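Local coordinates for uroporphyrin-III C-methyltransferase (Thermus thermophilus, PDB 1VE2), which probably methylates uroporphyrinogen III with S-adenosyl-L-methionine as methyl donor, a step in porphyrin biosynthesis, at residues 33-38 / 81-86. Residues are numbered along the deposited sequence; the frame is centred on the assembly and turned at random.
Sequences LHDRLV and VARLKG
R83 leaves its strand with CG anti to the backbone N (chi1 172°) and bends at chi2 (75°), carrying its guanidinium across to D35. In this salt bridge R83 NH1 and NH2 both grip one oxygen, D35 OD2: NH2 meets its syn lone pair at 2.9 Å, NH1 comes from above the carboxylate plane, and the two flat groups are turned 70° apart. R83 NH1 also donates to L33 O (3.1 Å), which accepts L84 N from the opposite face. The other oxygen, D35 OD1, takes a weak bond from G86 N at 3.5 Å. Parallel pairing continues through L33 N to A82 O (2.8 Å) and D35 N to L84 O (3.1 Å). In the type I turn D35 to V38, D35 O accepts a nearly straight bond from H34 ND1 and, from the opposite face, V38 N. On the sheet face carrying H34 and L84, L84 CD2 packs on V38 CG1 at 4.0 Å. E98 of helix 95-105 forms salt bridges with R83 NE and K85 NZ. A methionine in place of R83 would probably leave D35 without its cationic mate and L33 O without one donor, with E98 keeping K85. The strands are adjacent and inner in the parallel sheet of the tetrapyrrole methylase fold, between 49-52 and 4-9, with helix 64-76 over L33 and R83 and helix 40-43 against H34, V38 and L84.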
ATOM      1  N   LEU A  33      -3.293   0.227  22.128  1.00 22.87           N
ATOM      2  CA  LEU A  33      -2.243   1.237  22.236  1.00 21.83           C
ATOM      3  C   LEU A  33      -2.197   1.891  20.860  1.00 22.38           C
ATOM      4  O   LEU A  33      -1.642   1.333  19.912  1.00 21.21           O
ATOM      5  CB  LEU A  33      -0.887   0.592  22.554  1.00 23.75           C
ATOM      6  CG  LEU A  33      -0.739  -0.411  23.707  1.00 24.79           C
ATOM      7  CD1 LEU A  33       0.673  -0.271  24.277  1.00 24.88           C
ATOM      8  CD2 LEU A  33      -1.752  -0.168  24.800  1.00 25.86           C
ATOM      9  N   HIS A  34      -2.769   3.084  20.759  1.00 22.62           N
ATOM     10  CA  HIS A  34      -2.864   3.782  19.483  1.00 24.75           C
ATOM     11  C   HIS A  34      -2.036   5.050  19.337  1.00 26.85           C
ATOM     12  O   HIS A  34      -1.863   5.807  20.292  1.00 28.07           O
ATOM     13  CB  HIS A  34      -4.332   4.131  19.220  1.00 22.99           C
ATOM     14  CG  HIS A  34      -4.869   5.200  20.124  1.00 25.19           C
ATOM     15  ND1 HIS A  34      -4.642   6.541  19.903  1.00 23.55           N
ATOM     16  CD2 HIS A  34      -5.601   5.127  21.262  1.00 25.51           C
ATOM     17  CE1 HIS A  34      -5.208   7.249  20.865  1.00 25.27           C
ATOM     18  NE2 HIS A  34      -5.797   6.415  21.703  1.00 25.73           N
ATOM     19  N   ASP A  35      -1.546   5.278  18.120  1.00 27.94           N
ATOM     20  CA  ASP A  35      -0.775   6.477  17.811  1.00 30.91           C
ATOM     21  C   ASP A  35      -1.653   7.690  18.098  1.00 33.19           C
ATOM     22  O   ASP A  35      -2.867   7.643  17.896  1.00 31.51           O
ATOM     23  CB  ASP A  35      -0.386   6.494  16.334  1.00 31.33           C
ATOM     24  CG  ASP A  35       0.744   5.550  16.013  1.00 29.88           C
ATOM     25  OD1 ASP A  35       1.001   5.342  14.810  1.00 32.68           O
ATOM     26  OD2 ASP A  35       1.378   5.028  16.948  1.00 30.43           O
ATOM     27  N   ARG A  36      -1.035   8.773  18.557  1.00 38.01           N
ATOM     28  CA  ARG A  36      -1.755  10.006  18.872  1.00 41.88           C
ATOM     29  C   ARG A  36      -2.533  10.554  17.674  1.00 41.63           C
ATOM     30  O   ARG A  36      -3.653  11.034  17.821  1.00 42.68           O
ATOM     31  CB  ARG A  36      -0.776  11.096  19.331  1.00 44.95           C
ATOM     32  CG  ARG A  36       0.108  10.741  20.517  1.00 50.07           C
ATOM     33  CD  ARG A  36      -0.603  10.943  21.846  1.00 53.46           C
ATOM     34  NE  ARG A  36       0.319  10.796  22.971  1.00 56.77           N
ATOM     35  CZ  ARG A  36      -0.012  10.986  24.245  1.00 58.57           C
ATOM     36  NH1 ARG A  36      -1.252  11.332  24.572  1.00 59.04           N
ATOM     37  NH2 ARG A  36       0.899  10.831  25.198  1.00 59.97           N
ATOM     38  N   LEU A  37      -1.929  10.483  16.492  1.00 41.60           N
ATOM     39  CA  LEU A  37      -2.546  11.016  15.278  1.00 41.99           C
ATOM     40  C   LEU A  37      -3.532  10.092  14.553  1.00 39.88           C
ATOM     41  O   LEU A  37      -3.765  10.259  13.358  1.00 41.41           O
ATOM     42  CB  LEU A  37      -1.445  11.448  14.297  1.00 44.10           C
ATOM     43  CG  LEU A  37      -1.572  12.764  13.511  1.00 46.26           C
ATOM     44  CD1 LEU A  37      -0.252  13.034  12.795  1.00 46.67           C
ATOM     45  CD2 LEU A  37      -2.720  12.709  12.509  1.00 46.99           C
ATOM     46  N   VAL A  38      -4.110   9.120  15.252  1.00 35.91           N
ATOM     47  CA  VAL A  38      -5.070   8.231  14.596  1.00 32.01           C
ATOM     48  C   VAL A  38      -6.427   8.927  14.496  1.00 29.58           C
ATOM     49  O   VAL A  38      -6.913   9.498  15.473  1.00 29.26           O
ATOM     50  CB  VAL A  38      -5.214   6.887  15.351  1.00 29.94           C
ATOM     51  CG1 VAL A  38      -6.429   6.122  14.838  1.00 28.53           C
ATOM     52  CG2 VAL A  38      -3.958   6.046  15.142  1.00 28.96           C
ATOM     53  N   VAL A  81      -4.876  -7.843  22.901  1.00 23.74           N
ATOM     54  CA  VAL A  81      -4.657  -6.424  22.735  1.00 22.07           C
ATOM     55  C   VAL A  81      -4.257  -6.047  21.320  1.00 21.60           C
ATOM     56  O   VAL A  81      -3.918  -6.904  20.502  1.00 19.35           O
ATOM     57  CB  VAL A  81      -3.590  -5.936  23.731  1.00 25.40           C
ATOM     58  CG1 VAL A  81      -4.078  -6.190  25.158  1.00 27.12           C
ATOM     59  CG2 VAL A  81      -2.285  -6.665  23.497  1.00 22.77           C
ATOM     60  N   ALA A  82      -4.314  -4.754  21.036  1.00 21.36           N
ATOM     61  CA  ALA A  82      -3.968  -4.274  19.711  1.00 21.49           C
ATOM     62  C   ALA A  82      -3.100  -3.035  19.753  1.00 20.37           C
ATOM     63  O   ALA A  82      -3.234  -2.191  20.640  1.00 21.82           O
ATOM     64  CB  ALA A  82      -5.237  -3.976  18.911  1.00 22.36           C
ATOM     65  N   ARG A  83      -2.199  -2.962  18.785  1.00 17.69           N
ATOM     66  CA  ARG A  83      -1.321  -1.820  18.595  1.00 18.22           C
ATOM     67  C   ARG A  83      -1.957  -1.214  17.337  1.00 18.96           C
ATOM     68  O   ARG A  83      -1.970  -1.851  16.283  1.00 20.05           O
ATOM     69  CB  ARG A  83       0.107  -2.295  18.301  1.00 17.83           C
ATOM     70  CG  ARG A  83       1.082  -1.203  17.890  1.00 19.84           C
ATOM     71  CD  ARG A  83       1.529  -0.338  19.056  1.00 18.40           C
ATOM     72  NE  ARG A  83       2.443   0.701  18.601  1.00 20.19           N
ATOM     73  CZ  ARG A  83       2.082   1.932  18.253  1.00 22.55           C
ATOM     74  NH1 ARG A  83       0.809   2.303  18.316  1.00 25.14           N
ATOM     75  NH2 ARG A  83       2.996   2.788  17.808  1.00 22.78           N
ATOM     76  N   LEU A  84      -2.506  -0.009  17.452  1.00 17.88           N
ATOM     77  CA  LEU A  84      -3.171   0.644  16.319  1.00 18.24           C
ATOM     78  C   LEU A  84      -2.273   1.740  15.767  1.00 18.65           C
ATOM     79  O   LEU A  84      -1.915   2.684  16.477  1.00 19.85           O
ATOM     80  CB  LEU A  84      -4.518   1.224  16.763  1.00 15.99           C
ATOM     81  CG  LEU A  84      -5.414   1.852  15.682  1.00 17.43           C
ATOM     82  CD1 LEU A  84      -5.806   0.804  14.617  1.00 16.97           C
ATOM     83  CD2 LEU A  84      -6.668   2.406  16.358  1.00 16.59           C
ATOM     84  N   LYS A  85      -1.919   1.605  14.494  1.00 19.14           N
ATOM     85  CA  LYS A  85      -0.997   2.524  13.842  1.00 21.64           C
ATOM     86  C   LYS A  85      -1.513   3.119  12.535  1.00 20.77           C
ATOM     87  O   LYS A  85      -2.211   2.462  11.768  1.00 20.41           O
ATOM     88  CB  LYS A  85       0.309   1.772  13.564  1.00 25.43           C
ATOM     89  CG  LYS A  85       0.484   0.550  14.469  1.00 28.94           C
ATOM     90  CD  LYS A  85       1.697  -0.296  14.103  1.00 32.21           C
ATOM     91  CE  LYS A  85       2.997   0.451  14.348  1.00 34.09           C
ATOM     92  NZ  LYS A  85       4.163  -0.423  14.094  1.00 33.84           N
ATOM     93  N   GLY A  86      -1.150   4.370  12.276  1.00 20.70           N
ATOM     94  CA  GLY A  86      -1.571   5.004  11.042  1.00 18.85           C
ATOM     95  C   GLY A  86      -1.037   4.229   9.845  1.00 18.22           C
ATOM     96  O   GLY A  86       0.048   3.636   9.912  1.00 18.15           O
TER